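PDB 6AR0: sarcolemmal membrane-associated protein from Homo sapiens, which associates, as the protein whose FHA domain this is, with the STRIPAK core to form an extended complex that dephosphorylates STK3 and so inhibits Hippo signalling. Local coordinates for residues T45-L57 / F105-G119. Sequence-based numbering, arbitrary orientation.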
ATOM      1  N   THR A  45      -7.612  -2.446  -1.508  1.00  7.96           N
ATOM      2  CA  THR A  45      -7.727  -3.715  -2.211  1.00  8.20           C
ATOM      3  C   THR A  45      -7.599  -3.444  -3.703  1.00  8.22           C
ATOM      4  O   THR A  45      -8.272  -2.555  -4.240  1.00  8.39           O
ATOM      5  CB  THR A  45      -9.064  -4.383  -1.901  1.00  8.43           C
ATOM      6  OG1 THR A  45      -9.149  -4.606  -0.492  1.00 10.21           O
ATOM      7  CG2 THR A  45      -9.210  -5.709  -2.642  1.00  9.65           C
ATOM      8  N   PHE A  46      -6.722  -4.188  -4.373  1.00  7.81           N
ATOM      9  CA  PHE A  46      -6.374  -3.903  -5.759  1.00  8.00           C
ATOM     10  C   PHE A  46      -6.569  -5.128  -6.641  1.00  9.01           C
ATOM     11  O   PHE A  46      -6.150  -6.239  -6.287  1.00  9.13           O
ATOM     12  CB  PHE A  46      -4.921  -3.426  -5.886  1.00  9.27           C
ATOM     13  CG  PHE A  46      -4.633  -2.168  -5.110  1.00  7.87           C
ATOM     14  CD1 PHE A  46      -4.913  -0.910  -5.642  1.00  9.01           C
ATOM     15  CD2 PHE A  46      -4.099  -2.239  -3.834  1.00  7.96           C
ATOM     16  CE1 PHE A  46      -4.662   0.232  -4.909  1.00  8.84           C
ATOM     17  CE2 PHE A  46      -3.862  -1.090  -3.106  1.00  8.59           C
ATOM     18  CZ  PHE A  46      -4.136   0.143  -3.652  1.00  8.78           C
ATOM     19  N   ASP A  47      -7.186  -4.915  -7.790  1.00  9.56           N
ATOM     20  CA  ASP A  47      -7.239  -5.929  -8.834  1.00 10.41           C
ATOM     21  C   ASP A  47      -5.883  -5.880  -9.526  1.00 10.01           C
ATOM     22  O   ASP A  47      -5.640  -5.042 -10.405  1.00 12.32           O
ATOM     23  CB  ASP A  47      -8.387  -5.608  -9.778  1.00 11.35           C
ATOM     24  CG  ASP A  47      -8.524  -6.596 -10.890  1.00 14.16           C
ATOM     25  OD1 ASP A  47      -7.768  -7.599 -10.904  1.00 14.76           O
ATOM     26  OD2 ASP A  47      -9.406  -6.370 -11.744  1.00 16.51           O
ATOM     27  N   CYS A  48      -4.972  -6.747  -9.079  1.00 10.19           N
ATOM     28  CA  CYS A  48      -3.587  -6.765  -9.550  1.00 10.52           C
ATOM     29  C   CYS A  48      -3.021  -8.134  -9.223  1.00 10.21           C
ATOM     30  O   CYS A  48      -3.012  -8.538  -8.057  1.00 11.09           O
ATOM     31  CB  CYS A  48      -2.773  -5.672  -8.847  1.00 11.50           C
ATOM     32  SG  CYS A  48      -1.030  -5.612  -9.302  1.00 13.27           S
ATOM     33  N   LYS A  49      -2.531  -8.826 -10.250  1.00 12.26           N
ATOM     34  CA  LYS A  49      -2.185 -10.233 -10.126  1.00 12.93           C
ATOM     35  C   LYS A  49      -1.066 -10.469  -9.125  1.00 12.10           C
ATOM     36  O   LYS A  49      -1.023 -11.526  -8.477  1.00 14.03           O
ATOM     37  CB  LYS A  49      -1.762 -10.760 -11.503  1.00 14.63           C
ATOM     38  CG  LYS A  49      -1.583 -12.255 -11.548  1.00 15.62           C
ATOM     39  CD  LYS A  49      -1.201 -12.749 -12.925  1.00 18.13           C
ATOM     40  CE  LYS A  49      -1.031 -14.253 -12.928  1.00 20.61           C
ATOM     41  NZ  LYS A  49      -0.434 -14.711 -14.195  1.00 21.32           N
ATOM     42  N   VAL A  50      -0.112  -9.544  -9.043  1.00 11.30           N
ATOM     43  CA  VAL A  50       1.123  -9.794  -8.308  1.00 11.13           C
ATOM     44  C   VAL A  50       0.987  -9.550  -6.814  1.00 10.90           C
ATOM     45  O   VAL A  50       1.947  -9.819  -6.072  1.00 13.33           O
ATOM     46  CB  VAL A  50       2.306  -9.018  -8.927  1.00 11.96           C
ATOM     47  CG1 VAL A  50       2.463  -9.338 -10.418  1.00 15.87           C
ATOM     48  CG2 VAL A  50       2.148  -7.536  -8.731  1.00 13.53           C
ATOM     49  N   LEU A  51      -0.166  -9.084  -6.331  1.00  9.95           N
ATOM     50  CA  LEU A  51      -0.372  -8.904  -4.896  1.00  9.09           C
ATOM     51  C   LEU A  51      -0.824 -10.200  -4.249  1.00 10.36           C
ATOM     52  O   LEU A  51      -1.536 -11.006  -4.854  1.00 11.47           O
ATOM     53  CB  LEU A  51      -1.432  -7.844  -4.597  1.00 10.04           C
ATOM     54  CG  LEU A  51      -0.876  -6.411  -4.470  1.00 10.73           C
ATOM     55  CD1 LEU A  51      -0.323  -5.873  -5.786  1.00 12.52           C
ATOM     56  CD2 LEU A  51      -1.926  -5.469  -3.926  1.00 14.24           C
ATOM     57  N   SER A  52      -0.425 -10.381  -2.995  1.00 10.16           N
ATOM     58  CA  SER A  52      -0.965 -11.441  -2.160  1.00 10.27           C
ATOM     59  C   SER A  52      -2.322 -11.026  -1.587  1.00 10.68           C
ATOM     60  O   SER A  52      -2.669  -9.841  -1.528  1.00  9.87           O
ATOM     61  CB  SER A  52       0.018 -11.765  -1.030  1.00 10.92           C
ATOM     62  OG  SER A  52       1.244 -12.241  -1.550  1.00 12.31           O
ATOM     63  N   ARG A  53      -3.104 -12.025  -1.166  1.00 11.26           N
ATOM     64  CA  ARG A  53      -4.399 -11.739  -0.559  1.00 11.64           C
ATOM     65  C   ARG A  53      -4.233 -10.902   0.699  1.00 10.79           C
ATOM     66  O   ARG A  53      -4.948  -9.912   0.900  1.00 11.49           O
ATOM     67  CB  ARG A  53      -5.119 -13.047  -0.232  1.00 14.22           C
ATOM     68  CG  ARG A  53      -6.487 -12.846   0.412  1.00 16.65           C
ATOM     69  CD  ARG A  53      -7.155 -14.162   0.787  1.00 18.91           C
ATOM     70  NE  ARG A  53      -8.490 -13.937   1.347  1.00 25.93           N
ATOM     71  CZ  ARG A  53      -9.638 -14.341   0.799  1.00 29.38           C
ATOM     72  NH1 ARG A  53      -9.659 -15.033  -0.336  1.00 30.41           N
ATOM     73  NH2 ARG A  53     -10.783 -14.060   1.405  1.00 29.25           N
ATOM     74  N   ASN A  54      -3.291 -11.287   1.556  1.00 11.43           N
ATOM     75  CA  ASN A  54      -2.954 -10.550   2.769  1.00 11.40           C
ATOM     76  C   ASN A  54      -1.540 -10.018   2.570  1.00 10.74           C
ATOM     77  O   ASN A  54      -0.556 -10.617   2.993  1.00 11.90           O
ATOM     78  CB  ASN A  54      -3.049 -11.448   3.986  1.00 13.50           C
ATOM     79  CG  ASN A  54      -4.384 -12.149   4.081  1.00 20.46           C
ATOM     80  OD1 ASN A  54      -5.430 -11.511   4.054  1.00 23.47           O
ATOM     81  ND2 ASN A  54      -4.355 -13.471   4.169  1.00 27.41           N
ATOM     82  N   HIS A  55      -1.443  -8.891   1.873  1.00  9.46           N
ATOM     83  CA  HIS A  55      -0.158  -8.414   1.385  1.00  8.51           C
ATOM     84  C   HIS A  55       0.554  -7.520   2.397  1.00  8.10           C
ATOM     85  O   HIS A  55       1.738  -7.713   2.693  1.00  8.42           O
ATOM     86  CB  HIS A  55      -0.386  -7.677   0.062  1.00  8.56           C
ATOM     87  CG  HIS A  55       0.865  -7.414  -0.694  1.00  8.01           C
ATOM     88  ND1 HIS A  55       1.212  -8.121  -1.823  1.00  9.05           N
ATOM     89  CD2 HIS A  55       1.876  -6.552  -0.451  1.00  8.54           C
ATOM     90  CE1 HIS A  55       2.381  -7.688  -2.251  1.00  8.93           C
ATOM     91  NE2 HIS A  55       2.804  -6.738  -1.438  1.00  9.49           N
ATOM     92  N   ALA A  56      -0.164  -6.540   2.929  1.00  7.84           N
ATOM     93  CA  ALA A  56       0.419  -5.578   3.851  1.00  7.66           C
ATOM     94  C   ALA A  56      -0.704  -5.011   4.711  1.00  7.67           C
ATOM     95  O   ALA A  56      -1.883  -5.338   4.541  1.00  8.16           O
ATOM     96  CB  ALA A  56       1.204  -4.496   3.096  1.00  8.38           C
ATOM     97  N   LEU A  57      -0.312  -4.175   5.664  1.00  8.02           N
ATOM     98  CA  LEU A  57      -1.217  -3.535   6.598  1.00  7.75           C
ATOM     99  C   LEU A  57      -0.753  -2.100   6.777  1.00  7.20           C
ATOM    100  O   LEU A  57       0.444  -1.858   6.919  1.00  7.71           O
ATOM    101  CB  LEU A  57      -1.128  -4.286   7.924  1.00  9.61           C
ATOM    102  CG  LEU A  57      -2.199  -4.042   8.982  1.00 11.47           C
ATOM    103  CD1 LEU A  57      -3.574  -4.462   8.490  1.00 12.12           C
ATOM    104  CD2 LEU A  57      -1.834  -4.786  10.249  1.00 14.09           C
ATOM    105  N   PHE A 105       3.480  -2.248  -4.086  1.00  8.07           N
ATOM    106  CA  PHE A 105       3.070  -3.595  -3.701  1.00  8.01           C
ATOM    107  C   PHE A 105       3.296  -4.509  -4.894  1.00  8.59           C
ATOM    108  O   PHE A 105       2.720  -4.301  -5.968  1.00  8.90           O
ATOM    109  CB  PHE A 105       1.606  -3.637  -3.275  1.00  8.64           C
ATOM    110  CG  PHE A 105       1.252  -2.597  -2.258  1.00  7.93           C
ATOM    111  CD1 PHE A 105       1.835  -2.605  -1.003  1.00  9.22           C
ATOM    112  CD2 PHE A 105       0.374  -1.568  -2.559  1.00  9.92           C
ATOM    113  CE1 PHE A 105       1.522  -1.635  -0.064  1.00  9.84           C
ATOM    114  CE2 PHE A 105       0.066  -0.594  -1.622  1.00 10.70           C
ATOM    115  CZ  PHE A 105       0.638  -0.623  -0.388  1.00 10.27           C
ATOM    116  N   GLY A 106       4.120  -5.531  -4.691  1.00 12.15           N
ATOM    117  CA  GLY A 106       4.526  -6.416  -5.764  1.00 11.98           C
ATOM    118  C   GLY A 106       5.646  -5.814  -6.590  1.00 11.89           C
ATOM    119  O   GLY A 106       6.179  -4.738  -6.304  1.00 12.01           O
ATOM    120  N   VAL A 107       6.014  -6.553  -7.642  1.00 11.80           N
ATOM    121  CA  VAL A 107       6.939  -6.098  -8.674  1.00 11.85           C
ATOM    122  C   VAL A 107       6.342  -6.509 -10.016  1.00 11.57           C
ATOM    123  O   VAL A 107       5.496  -7.402 -10.092  1.00 12.57           O
ATOM    124  CB  VAL A 107       8.348  -6.724  -8.502  1.00 12.31           C
ATOM    125  CG1 VAL A 107       8.980  -6.299  -7.163  1.00 13.34           C
ATOM    126  CG2 VAL A 107       8.290  -8.257  -8.635  1.00 14.04           C
ATOM    127  N   ASP A 108       6.791  -5.864 -11.091  1.00 11.68           N
ATOM    128  CA  ASP A 108       6.396  -6.326 -12.417  1.00 11.54           C
ATOM    129  C   ASP A 108       6.917  -7.741 -12.625  1.00 12.29           C
ATOM    130  O   ASP A 108       8.045  -8.068 -12.248  1.00 13.50           O
ATOM    131  CB  ASP A 108       6.988  -5.420 -13.496  1.00 13.10           C
ATOM    132  CG  ASP A 108       6.311  -4.065 -13.597  1.00 15.41           C
ATOM    133  OD1 ASP A 108       5.394  -3.764 -12.814  1.00 14.02           O
ATOM    134  OD2 ASP A 108       6.719  -3.289 -14.491  1.00 21.53           O
ATOM    135  N   VAL A 109       6.101  -8.584 -13.245  1.00 11.92           N
ATOM    136  CA  VAL A 109       6.445  -9.984 -13.470  1.00 13.65           C
ATOM    137  C   VAL A 109       6.241 -10.284 -14.952  1.00 13.29           C
ATOM    138  O   VAL A 109       5.113 -10.184 -15.447  1.00 14.12           O
ATOM    139  CB  VAL A 109       5.557 -10.905 -12.611  1.00 14.50           C
ATOM    140  CG1 VAL A 109       5.789 -12.368 -12.967  1.00 18.59           C
ATOM    141  CG2 VAL A 109       5.807 -10.671 -11.123  1.00 18.85           C
ATOM    142  N   THR A 110       7.310 -10.681 -15.656  1.00 13.56           N
ATOM    143  CA  THR A 110       7.169 -11.254 -16.995  1.00 13.22           C
ATOM    144  C   THR A 110       7.099 -12.762 -16.820  1.00 12.14           C
ATOM    145  O   THR A 110       8.002 -13.354 -16.227  1.00 12.93           O
ATOM    146  CB  THR A 110       8.330 -10.873 -17.913  1.00 16.91           C
ATOM    147  OG1 THR A 110       8.371  -9.450 -18.077  1.00 19.91           O
ATOM    148  CG2 THR A 110       8.169 -11.530 -19.287  1.00 17.69           C
ATOM    149  N   GLU A 111       6.013 -13.369 -17.287  1.00 10.68           N
ATOM    150  CA  GLU A 111       5.801 -14.790 -17.071  1.00 10.59           C
ATOM    151  C   GLU A 111       6.937 -15.601 -17.688  1.00 10.83           C
ATOM    152  O   GLU A 111       7.500 -15.242 -18.725  1.00 10.96           O
ATOM    153  CB  GLU A 111       4.465 -15.223 -17.682  1.00 10.29           C
ATOM    154  CG  GLU A 111       3.248 -14.586 -17.048  1.00 11.53           C
ATOM    155  CD  GLU A 111       3.037 -15.028 -15.623  1.00 20.23           C
ATOM    156  OE1 GLU A 111       3.574 -16.091 -15.229  1.00 23.36           O
ATOM    157  OE2 GLU A 111       2.321 -14.307 -14.894  1.00 25.75           O
ATOM    158  N   ASN A 112       7.268 -16.722 -17.046  1.00 11.05           N
ATOM    159  CA  ASN A 112       8.309 -17.586 -17.586  1.00 11.40           C
ATOM    160  C   ASN A 112       7.795 -18.478 -18.706  1.00 11.09           C
ATOM    161  O   ASN A 112       8.592 -18.972 -19.506  1.00 11.34           O
ATOM    162  CB  ASN A 112       8.913 -18.421 -16.463  1.00 11.97           C
ATOM    163  CG  ASN A 112       9.606 -17.562 -15.433  1.00 13.55           C
ATOM    164  OD1 ASN A 112      10.335 -16.622 -15.778  1.00 15.23           O
ATOM    165  ND2 ASN A 112       9.372 -17.850 -14.165  1.00 13.95           N
ATOM    166  N   THR A 113       6.484 -18.675 -18.785  1.00 10.65           N
ATOM    167  CA  THR A 113       5.871 -19.604 -19.716  1.00 10.40           C
ATOM    168  C   THR A 113       5.225 -18.928 -20.919  1.00 10.09           C
ATOM    169  O   THR A 113       4.769 -19.632 -21.825  1.00 10.06           O
ATOM    170  CB  THR A 113       4.781 -20.377 -18.981  1.00 13.10           C
ATOM    171  OG1 THR A 113       3.986 -19.436 -18.255  1.00 16.14           O
ATOM    172  CG2 THR A 113       5.383 -21.390 -18.017  1.00 14.75           C
ATOM    173  N   ARG A 114       5.167 -17.598 -20.952  1.00 10.11           N
ATOM    174  CA  ARG A 114       4.569 -16.880 -22.070  1.00 10.06           C
ATOM    175  C   ARG A 114       5.053 -15.441 -22.021  1.00 10.34           C
ATOM    176  O   ARG A 114       5.500 -14.949 -20.979  1.00 10.44           O
ATOM    177  CB  ARG A 114       3.038 -16.909 -22.014  1.00  9.89           C
ATOM    178  CG  ARG A 114       2.469 -16.100 -20.854  1.00 10.11           C
ATOM    179  CD  ARG A 114       0.997 -15.914 -21.005  1.00 10.04           C
ATOM    180  NE  ARG A 114       0.232 -17.104 -20.638  1.00 10.02           N
ATOM    181  CZ  ARG A 114      -1.036 -17.303 -20.990  1.00 10.23           C
ATOM    182  NH1 ARG A 114      -1.653 -16.452 -21.811  1.00 10.46           N
ATOM    183  NH2 ARG A 114      -1.680 -18.369 -20.532  1.00 10.37           N
ATOM    184  N   LYS A 115       4.918 -14.755 -23.155  1.00 10.57           N
ATOM    185  CA  LYS A 115       5.324 -13.353 -23.253  1.00 11.02           C
ATOM    186  C   LYS A 115       4.164 -12.448 -22.836  1.00 11.00           C
ATOM    187  O   LYS A 115       3.449 -11.870 -23.663  1.00 11.30           O
ATOM    188  CB  LYS A 115       5.827 -13.043 -24.658  1.00 11.55           C
ATOM    189  CG  LYS A 115       7.100 -13.797 -25.058  1.00 15.89           C
ATOM    190  CD  LYS A 115       7.519 -13.526 -26.496  1.00 18.22           C
ATOM    191  CE  LYS A 115       7.806 -12.050 -26.746  1.00 25.21           C
ATOM    192  NZ  LYS A 115       8.230 -11.806 -28.153  1.00 34.07           N
ATOM    193  N   VAL A 116       3.978 -12.337 -21.519  1.00 10.77           N
ATOM    194  CA  VAL A 116       3.070 -11.368 -20.912  1.00 10.86           C
ATOM    195  C   VAL A 116       3.762 -10.812 -19.680  1.00 10.85           C
ATOM    196  O   VAL A 116       4.402 -11.562 -18.931  1.00 10.67           O
ATOM    197  CB  VAL A 116       1.728 -12.001 -20.495  1.00 10.65           C
ATOM    198  CG1 VAL A 116       0.863 -10.988 -19.748  1.00 13.46           C
ATOM    199  CG2 VAL A 116       0.983 -12.534 -21.699  1.00 11.47           C
ATOM    200  N   THR A 117       3.627  -9.503 -19.471  1.00 11.92           N
ATOM    201  CA  THR A 117       4.171  -8.822 -18.305  1.00 11.86           C
ATOM    202  C   THR A 117       3.023  -8.239 -17.495  1.00 12.16           C
ATOM    203  O   THR A 117       2.192  -7.497 -18.026  1.00 14.42           O
ATOM    204  CB  THR A 117       5.142  -7.717 -18.735  1.00 15.47           C
ATOM    205  OG1 THR A 117       6.206  -8.288 -19.510  1.00 18.44           O
ATOM    206  CG2 THR A 117       5.722  -6.988 -17.524  1.00 16.34           C
ATOM    207  N   HIS A 118       2.997  -8.560 -16.207  1.00 12.16           N
ATOM    208  CA  HIS A 118       1.982  -8.077 -15.282  1.00 12.00           C
ATOM    209  C   HIS A 118       2.549  -6.982 -14.403  1.00 11.65           C
ATOM    210  O   HIS A 118       3.585  -7.175 -13.753  1.00 13.45           O
ATOM    211  CB  HIS A 118       1.524  -9.217 -14.391  1.00 12.38           C
ATOM    212  CG  HIS A 118       0.897 -10.316 -15.168  1.00 12.48           C
ATOM    213  ND1 HIS A 118      -0.373 -10.201 -15.686  1.00 12.96           N
ATOM    214  CD2 HIS A 118       1.375 -11.515 -15.577  1.00 13.26           C
ATOM    215  CE1 HIS A 118      -0.655 -11.293 -16.374  1.00 13.69           C
ATOM    216  NE2 HIS A 118       0.383 -12.110 -16.312  1.00 13.25           N
ATOM    217  N   GLY A 119       1.842  -5.887 -14.325  1.00 11.40           N
ATOM    218  CA  GLY A 119       2.301  -4.766 -13.536  1.00 11.56           C
ATOM    219  C   GLY A 119       1.997  -4.917 -12.046  1.00 11.44           C
ATOM    220  O   GLY A 119       1.254  -5.789 -11.601  1.00 14.33           O
TER
HETATM  221  O   HOH W   1      -1.003  -7.303 -12.370  1.00 13.41           O
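One face of the His-55 ring receives CB of Phe-105, 27° off the ring normal, while the Phe-105 ring turns its edge toward that imidazole in an offset edge-to-face pair, the planes at 77°. At the edge of His-55, ND1 accepts a nearly in-plane bond from Ser-52 N (3.0 Å), and NE2 is hydrogen-bonded to Gly-77 O, so both nitrogens fix the ring's rotation. A second imidazole, His-118, carries Lys-49 CD over the centre of one face, 3.7 Å from its centroid, with Glu-111 CG at its edge. The lysine gets there because its chain, CG anti to the backbone N (chi1 -171°), runs on fully extended; NZ then meets Glu-111 OE2 in a 2.9 Å salt bridge from above the carboxylate plane. In this FHA beta-sandwich, Ser-52 and His-55 form the family's Ser-X-X-His signature, its imidazole a structural tie between the 45-57 segment and Gly-77, and the turn from Cys-48 to Leu-51 docks on the hairpin of strands 109-110 and 117-128. Replacing His-55 with an alanine would probably leave Ser-52 N and Gly-77 O without their mates and open a gap beside Phe-105. Val-50 slides past Val-109, its CG1 3.7 Å from Val-109 CG2, and its CG2 lies over Gly-106, where a side chain would clash. Leu-51 CD1 reaches Phe-105 CB at 3.9 Å. Beside the turn, a water accepts from Lys-49 N and donates to Gly-119 O.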